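Local coordinates for Pdx2 protein (Plasmodium falciparum, PDB 2ABW) that hydrolyses glutamine to glutamate and ammonia, the ammonia being channelled to Pdx1 for the synthesis of pyridoxal 5'-phosphate (vitamin B6), at residues 81-87 / 189-195; 73-77 / 111-115. One frame throughout, in Å; residues are numbered along the deposited sequence.

Both contacts lie in one class I glutaminase domain, with centres about 11 Å apart. Contact 1 pairs two neighbouring strands in the middle of the large mixed sheet. Contact 2 sits on one side of that sheet, where the end of helix 63-77 meets the loop before strand 115-120. Along the chain the segments alternate: 73-77, 81-87, 111-115, 189-195. Helix 63-77 is followed in the chain by strand 83-86, after a short connection. The two contacts also touch. Asn189 ND2 lies 2.8 Å from Ile76 O, and Ile83 CD1 packs 3.6 Å from Ile76 CG1. The helix end is thus fastened to the strand pair that leads to the nucleophile Cys87.

Contact 1. Residues 81-87 / 189-195; sequences KPIWGTC and NCLGTVF
This is a parallel beta-strand pair at the centre of the large mixed sheet, and it leads into the nucleophile elbow of a class I glutaminase. The axes of strands 83-86 and 190-193 approach to 4.7 Å, their directions 15° apart. The register is Ile83-Cys190, Trp84-Leu191, Gly85-Gly192 and Thr86-Thr193, with CA-CA distances of 4.6-5.0 Å. The backbone ladder runs Ile83 N to Asn189 O (2.9 Å), Leu191 N to Ile83 O (2.9 Å), Gly85 N to Leu191 O (2.9 Å), Thr193 N to Gly85 O (3.1 Å) and Cys87 N to Thr193 O (3.0 Å). At the start, Asn189 (chi1 p) bonds from ND2 to Lys81 O at 2.8 Å. Trp84, Leu191, Thr86 and Thr193 share one face; Ile83 and Cys190 lie on the other, CG2 to SG 3.5 Å. Leu191 CD2 makes a CH-pi contact over the five-membered ring of Trp84 (chi1 t), 3.7 Å from its centroid. Cys87, the nucleophile, has phi/psi 53/-109, the strained conformation of the elbow, and sits at the N-cap position, right before the next helix. Its side chain lies near His196 of the charge relay. Thr193 OG1 accepts from Trp84 NE1 at 2.9 Å and lies 2.7 Å from Thr86 OG1, a hydrogen bond.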
ATOM      1  N   LYS A  81       4.459  12.646   0.841  1.00 15.09           N
ATOM      2  CA  LYS A  81       3.949  12.297  -0.460  1.00 15.52           C
ATOM      3  C   LYS A  81       3.085  11.033  -0.335  1.00 15.63           C
ATOM      4  O   LYS A  81       3.307  10.189   0.495  1.00 15.83           O
ATOM      5  CB  LYS A  81       5.048  12.091  -1.436  1.00 17.44           C
ATOM      6  CG  LYS A  81       5.695  13.432  -1.777  1.00 18.58           C
ATOM      7  CD  LYS A  81       6.459  13.190  -3.116  1.00 23.62           C
ATOM      8  CE  LYS A  81       7.262  14.239  -3.504  1.00 27.73           C
ATOM      9  NZ  LYS A  81       7.980  13.932  -4.718  1.00 22.45           N
ATOM     10  N   PRO A  82       2.015  10.961  -1.155  1.00 15.56           N
ATOM     11  CA  PRO A  82       1.136   9.795  -1.051  1.00 14.43           C
ATOM     12  C   PRO A  82       1.849   8.459  -1.272  1.00 16.37           C
ATOM     13  O   PRO A  82       2.616   8.338  -2.254  1.00 14.77           O
ATOM     14  CB  PRO A  82       0.063  10.059  -2.122  1.00 15.86           C
ATOM     15  CG  PRO A  82       0.013  11.530  -2.211  1.00 18.74           C
ATOM     16  CD  PRO A  82       1.477  11.972  -2.070  1.00 16.83           C
ATOM     17  N   ILE A  83       1.485   7.469  -0.457  1.00 14.46           N
ATOM     18  CA  ILE A  83       2.046   6.133  -0.569  1.00 15.46           C
ATOM     19  C   ILE A  83       0.962   5.123  -0.335  1.00 16.14           C
ATOM     20  O   ILE A  83       0.143   5.324   0.520  1.00 15.93           O
ATOM     21  CB  ILE A  83       3.253   5.966   0.376  1.00 16.85           C
ATOM     22  CG1 ILE A  83       4.006   4.662   0.067  1.00 17.26           C
ATOM     23  CG2 ILE A  83       2.849   6.177   1.814  1.00 15.74           C
ATOM     24  CD1 ILE A  83       5.393   4.598   0.641  1.00 19.20           C
ATOM     25  N   TRP A  84       1.001   4.086  -1.111  1.00 14.47           N
ATOM     26  CA  TRP A  84       0.038   2.959  -1.037  1.00 15.36           C
ATOM     27  C   TRP A  84       0.853   1.717  -0.802  1.00 15.16           C
ATOM     28  O   TRP A  84       1.584   1.242  -1.684  1.00 16.26           O
ATOM     29  CB  TRP A  84      -0.728   2.839  -2.343  1.00 15.78           C
ATOM     30  CG  TRP A  84      -1.763   1.761  -2.346  1.00 14.58           C
ATOM     31  CD1 TRP A  84      -2.235   1.044  -1.241  1.00 17.34           C
ATOM     32  CD2 TRP A  84      -2.497   1.322  -3.462  1.00 14.35           C
ATOM     33  NE1 TRP A  84      -3.184   0.129  -1.645  1.00 16.06           N
ATOM     34  CE2 TRP A  84      -3.373   0.301  -3.014  1.00 15.88           C
ATOM     35  CE3 TRP A  84      -2.513   1.688  -4.818  1.00 14.11           C
ATOM     36  CZ2 TRP A  84      -4.252  -0.328  -3.865  1.00 16.10           C
ATOM     37  CZ3 TRP A  84      -3.334   1.001  -5.652  1.00 14.62           C
ATOM     38  CH2 TRP A  84      -4.225   0.050  -5.182  1.00 14.83           C
ATOM     39  N   GLY A  85       0.723   1.145   0.382  1.00 15.15           N
ATOM     40  CA  GLY A  85       1.299  -0.153   0.656  1.00 14.81           C
ATOM     41  C   GLY A  85       0.264  -1.225   0.536  1.00 16.45           C
ATOM     42  O   GLY A  85      -0.755  -1.150   1.194  1.00 17.28           O
ATOM     43  N   THR A  86       0.512  -2.218  -0.328  1.00 16.09           N
ATOM     44  CA  THR A  86      -0.412  -3.274  -0.538  1.00 18.31           C
ATOM     45  C   THR A  86       0.262  -4.626  -0.266  1.00 19.86           C
ATOM     46  O   THR A  86       1.391  -4.850  -0.603  1.00 19.44           O
ATOM     47  CB  THR A  86      -1.074  -3.153  -1.878  1.00 21.16           C
ATOM     48  OG1 THR A  86      -2.238  -4.037  -1.927  1.00 23.57           O
ATOM     49  CG2 THR A  86      -0.119  -3.477  -3.003  1.00 22.29           C
ATOM     50  N   CYS A  87      -0.454  -5.417   0.511  1.00 21.23           N
ATOM     51  CA  CYS A  87       0.071  -6.682   1.055  1.00 22.02           C
ATOM     52  C   CYS A  87       1.397  -6.467   1.785  1.00 22.11           C
ATOM     53  O   CYS A  87       1.393  -5.897   2.870  1.00 21.16           O
ATOM     54  CB  CYS A  87       0.155  -7.720  -0.042  0.55 23.68           C
ATOM     55  SG  CYS A  87      -0.050  -9.380   0.635  0.55 26.63           S
ATOM     56  N   ASN A 189      -1.165  10.841   4.427  1.00 14.71           N
ATOM     57  CA  ASN A 189      -0.766  10.512   3.080  1.00 14.89           C
ATOM     58  C   ASN A 189      -0.612   9.032   2.716  1.00 14.76           C
ATOM     59  O   ASN A 189      -0.201   8.678   1.597  1.00 15.63           O
ATOM     60  CB  ASN A 189       0.547  11.221   2.753  1.00 14.03           C
ATOM     61  CG  ASN A 189       1.638  10.924   3.737  1.00 16.31           C
ATOM     62  OD1 ASN A 189       1.461  11.124   4.933  1.00 17.64           O
ATOM     63  ND2 ASN A 189       2.846  10.477   3.247  1.00 15.40           N
ATOM     64  N   CYS A 190      -0.936   8.146   3.661  1.00 14.71           N
ATOM     65  CA  CYS A 190      -0.748   6.716   3.541  1.00 14.80           C
ATOM     66  C   CYS A 190      -2.015   5.903   3.383  1.00 14.81           C
ATOM     67  O   CYS A 190      -2.983   6.117   4.093  1.00 15.89           O
ATOM     68  CB  CYS A 190      -0.035   6.178   4.777  1.00 14.52           C
ATOM     69  SG  CYS A 190       1.610   6.955   5.048  1.00 18.73           S
ATOM     70  N   LEU A 191      -1.998   4.974   2.442  1.00 15.28           N
ATOM     71  CA  LEU A 191      -3.086   4.070   2.199  1.00 14.57           C
ATOM     72  C   LEU A 191      -2.544   2.710   2.321  1.00 14.28           C
ATOM     73  O   LEU A 191      -1.460   2.391   1.819  1.00 14.97           O
ATOM     74  CB  LEU A 191      -3.617   4.277   0.762  1.00 14.68           C
ATOM     75  CG  LEU A 191      -4.643   3.325   0.201  1.00 16.13           C
ATOM     76  CD1 LEU A 191      -5.985   3.483   0.998  1.00 17.25           C
ATOM     77  CD2 LEU A 191      -4.866   3.586  -1.279  1.00 16.75           C
ATOM     78  N   GLY A 192      -3.264   1.806   2.964  1.00 15.63           N
ATOM     79  CA  GLY A 192      -2.824   0.449   3.121  1.00 15.45           C
ATOM     80  C   GLY A 192      -3.985  -0.516   2.841  1.00 16.17           C
ATOM     81  O   GLY A 192      -5.088  -0.322   3.348  1.00 16.39           O
ATOM     82  N   THR A 193      -3.683  -1.573   2.077  1.00 15.83           N
ATOM     83  CA  THR A 193      -4.662  -2.639   1.751  1.00 15.04           C
ATOM     84  C   THR A 193      -4.054  -3.972   1.975  1.00 16.03           C
ATOM     85  O   THR A 193      -2.837  -4.172   1.739  1.00 16.63           O
ATOM     86  CB  THR A 193      -5.114  -2.476   0.303  1.00 15.43           C
ATOM     87  OG1 THR A 193      -3.974  -2.433  -0.599  1.00 16.95           O
ATOM     88  CG2 THR A 193      -5.983  -1.195   0.152  1.00 17.43           C
ATOM     89  N   VAL A 194      -4.837  -4.897   2.544  1.00 15.97           N
ATOM     90  CA  VAL A 194      -4.312  -6.241   2.823  1.00 16.33           C
ATOM     91  C   VAL A 194      -4.454  -7.196   1.644  1.00 16.98           C
ATOM     92  O   VAL A 194      -3.936  -8.337   1.664  1.00 20.41           O
ATOM     93  CB  VAL A 194      -4.969  -6.843   4.069  1.00 15.32           C
ATOM     94  CG1 VAL A 194      -4.889  -5.889   5.291  1.00 18.83           C
ATOM     95  CG2 VAL A 194      -6.472  -7.162   3.771  1.00 16.81           C
ATOM     96  N   PHE A 195      -5.243  -6.816   0.678  1.00 16.18           N
ATOM     97  CA  PHE A 195      -5.628  -7.636  -0.505  1.00 17.31           C
ATOM     98  C   PHE A 195      -4.727  -7.311  -1.699  1.00 17.47           C
ATOM     99  O   PHE A 195      -3.853  -6.444  -1.620  1.00 20.05           O
ATOM    100  CB  PHE A 195      -7.112  -7.445  -0.829  1.00 16.71           C
ATOM    101  CG  PHE A 195      -7.561  -5.998  -0.948  1.00 17.22           C
ATOM    102  CD1 PHE A 195      -7.499  -5.335  -2.156  1.00 16.72           C
ATOM    103  CD2 PHE A 195      -8.070  -5.337   0.149  1.00 17.04           C
ATOM    104  CE1 PHE A 195      -7.923  -4.032  -2.276  1.00 15.96           C
ATOM    105  CE2 PHE A 195      -8.497  -4.039   0.035  1.00 16.78           C
ATOM    106  CZ  PHE A 195      -8.433  -3.370  -1.170  1.00 16.87           C
TER

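Contact 2. Residues 73-77 / 111-115; sequences VHFIH and SFGGL
A glycine-containing loop docks here on the last turn of helix 63-77, on one side of the central sheet of the glutaminase domain. Residues 73-77 are helical, with His77 N bonded to Val73 O at 3.0 Å. Segment 111-115 begins with an ST turn: Gly113 N donates to Ser111 OG at 2.8 Å. The nearest CA pairs are Val73-Phe112 (5.5 Å) and Ile76-Gly114 (6.8 Å). Ile76 (chi1 m, chi2 t) points toward the loop and sets CD1 3.5 Å from Phe112 CB. Its CG2 is 3.9 Å from Gly113 O and 4.3 Å from Gly114 CA. Val73 CG2 lies 4.0 Å from Phe112 O. The Phe112 ring (chi1 m) meets that of Tyr69, and its side chain touches Ile49. Gly113 has phi/psi 75/174 and Gly114 131/-31. A side chain on Gly114 would clash with the preceding carbonyl and crowd Ile76, while one on Gly113 would crowd the His77 ring. His77 (chi1 m) turns its ring edge to the loop, with CE1 3.5 Å from Gly114 N. Its NE2 donates to Phe112 O at 2.8 Å. This hydrogen bond implies a proton on NE2, and between the two segments it is the one polar link, beside the apolar Ile76-Phe112 packing.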
ATOM      1  N   VAL A  73      11.569   6.736   4.029  1.00 15.14           N
ATOM      2  CA  VAL A  73      11.103   7.285   5.286  1.00 14.72           C
ATOM      3  C   VAL A  73      10.906   8.747   5.103  1.00 14.74           C
ATOM      4  O   VAL A  73       9.927   9.331   5.589  1.00 14.11           O
ATOM      5  CB  VAL A  73      12.055   6.886   6.449  1.00 15.08           C
ATOM      6  CG1 VAL A  73      11.683   7.698   7.734  1.00 16.15           C
ATOM      7  CG2 VAL A  73      11.968   5.396   6.716  1.00 16.38           C
ATOM      8  N   HIS A  74      11.890   9.424   4.516  1.00 14.47           N
ATOM      9  CA  HIS A  74      11.777  10.852   4.293  1.00 13.64           C
ATOM     10  C   HIS A  74      10.569  11.193   3.383  1.00 13.91           C
ATOM     11  O   HIS A  74       9.828  12.170   3.599  1.00 14.33           O
ATOM     12  CB  HIS A  74      13.097  11.395   3.772  1.00 15.51           C
ATOM     13  CG  HIS A  74      13.052  12.819   3.318  1.00 15.26           C
ATOM     14  ND1 HIS A  74      12.910  13.132   1.984  1.00 16.26           N
ATOM     15  CD2 HIS A  74      13.240  13.981   3.967  1.00 16.43           C
ATOM     16  CE1 HIS A  74      12.993  14.436   1.843  1.00 18.34           C
ATOM     17  NE2 HIS A  74      13.060  14.975   3.050  1.00 15.96           N
ATOM     18  N   PHE A  75      10.400  10.424   2.323  1.00 14.34           N
ATOM     19  CA  PHE A  75       9.314  10.618   1.342  1.00 14.10           C
ATOM     20  C   PHE A  75       7.972  10.530   2.061  1.00 15.09           C
ATOM     21  O   PHE A  75       7.090  11.372   1.853  1.00 15.44           O
ATOM     22  CB  PHE A  75       9.409   9.533   0.309  1.00 14.17           C
ATOM     23  CG  PHE A  75       8.338   9.486  -0.773  1.00 15.80           C
ATOM     24  CD1 PHE A  75       7.125   8.852  -0.543  1.00 16.38           C
ATOM     25  CD2 PHE A  75       8.649   9.983  -2.031  1.00 15.86           C
ATOM     26  CE1 PHE A  75       6.164   8.766  -1.518  1.00 17.54           C
ATOM     27  CE2 PHE A  75       7.688   9.857  -3.057  1.00 17.48           C
ATOM     28  CZ  PHE A  75       6.498   9.229  -2.754  1.00 16.41           C
ATOM     29  N   ILE A  76       7.819   9.552   2.931  1.00 14.72           N
ATOM     30  CA  ILE A  76       6.592   9.330   3.639  1.00 14.22           C
ATOM     31  C   ILE A  76       6.302  10.366   4.675  1.00 13.99           C
ATOM     32  O   ILE A  76       5.170  10.822   4.846  1.00 17.97           O
ATOM     33  CB  ILE A  76       6.603   7.911   4.281  1.00 14.72           C
ATOM     34  CG1 ILE A  76       6.655   6.813   3.242  1.00 14.26           C
ATOM     35  CG2 ILE A  76       5.355   7.642   5.174  1.00 17.20           C
ATOM     36  CD1 ILE A  76       7.152   5.503   3.776  1.00 16.25           C
ATOM     37  N   HIS A  77       7.282  10.692   5.512  1.00 13.43           N
ATOM     38  CA  HIS A  77       7.087  11.377   6.757  1.00 14.22           C
ATOM     39  C   HIS A  77       7.520  12.825   6.807  1.00 14.98           C
ATOM     40  O   HIS A  77       6.984  13.574   7.585  1.00 15.20           O
ATOM     41  CB  HIS A  77       7.885  10.673   7.849  1.00 14.15           C
ATOM     42  CG  HIS A  77       7.400   9.286   8.116  1.00 16.08           C
ATOM     43  ND1 HIS A  77       6.169   9.022   8.704  1.00 14.99           N
ATOM     44  CD2 HIS A  77       7.942   8.100   7.785  1.00 15.37           C
ATOM     45  CE1 HIS A  77       6.042   7.699   8.805  1.00 16.45           C
ATOM     46  NE2 HIS A  77       7.064   7.111   8.220  1.00 15.49           N
ATOM     47  N   SER A 111      10.003  -1.536   9.596  1.00 19.97           N
ATOM     48  CA  SER A 111       8.959  -0.797   8.949  1.00 18.71           C
ATOM     49  C   SER A 111       9.417   0.616   8.514  1.00 18.17           C
ATOM     50  O   SER A 111      10.277   1.254   9.159  1.00 18.15           O
ATOM     51  CB  SER A 111       7.784  -0.609   9.880  0.60 19.24           C
ATOM     52  OG  SER A 111       6.687   0.043   9.269  0.60 19.03           O
ATOM     53  N   PHE A 112       8.795   1.056   7.421  1.00 15.83           N
ATOM     54  CA  PHE A 112       8.876   2.499   6.982  1.00 16.50           C
ATOM     55  C   PHE A 112       7.998   3.340   7.845  1.00 17.22           C
ATOM     56  O   PHE A 112       8.192   4.582   7.895  1.00 18.21           O
ATOM     57  CB  PHE A 112       8.497   2.722   5.521  1.00 18.06           C
ATOM     58  CG  PHE A 112       9.160   1.849   4.534  1.00 18.89           C
ATOM     59  CD1 PHE A 112      10.515   1.889   4.310  1.00 18.94           C
ATOM     60  CD2 PHE A 112       8.404   1.030   3.713  1.00 20.65           C
ATOM     61  CE1 PHE A 112      11.148   1.092   3.383  1.00 21.28           C
ATOM     62  CE2 PHE A 112       8.991   0.255   2.815  1.00 21.48           C
ATOM     63  CZ  PHE A 112      10.395   0.238   2.625  1.00 19.64           C
ATOM     64  N   GLY A 113       6.985   2.753   8.480  1.00 18.20           N
ATOM     65  CA  GLY A 113       5.975   3.531   9.225  1.00 16.63           C
ATOM     66  C   GLY A 113       4.979   4.249   8.306  1.00 15.99           C
ATOM     67  O   GLY A 113       5.129   4.192   7.075  1.00 17.68           O
ATOM     68  N   GLY A 114       3.960   4.881   8.962  1.00 15.33           N
ATOM     69  CA  GLY A 114       2.987   5.705   8.197  1.00 15.64           C
ATOM     70  C   GLY A 114       1.542   5.344   8.557  1.00 16.64           C
ATOM     71  O   GLY A 114       0.663   6.166   8.488  1.00 18.24           O
ATOM     72  N   LEU A 115       1.316   4.083   8.907  1.00 16.36           N
ATOM     73  CA  LEU A 115       0.004   3.630   9.411  1.00 15.38           C
ATOM     74  C   LEU A 115       0.140   3.187  10.873  1.00 15.36           C
ATOM     75  O   LEU A 115       0.906   2.231  11.149  1.00 16.14           O
ATOM     76  CB  LEU A 115      -0.487   2.445   8.545  1.00 16.41           C
ATOM     77  CG  LEU A 115      -0.757   2.793   7.076  1.00 17.46           C
ATOM     78  CD1 LEU A 115      -1.025   1.542   6.324  1.00 17.06           C
ATOM     79  CD2 LEU A 115      -1.843   3.809   6.982  1.00 17.65           C
TER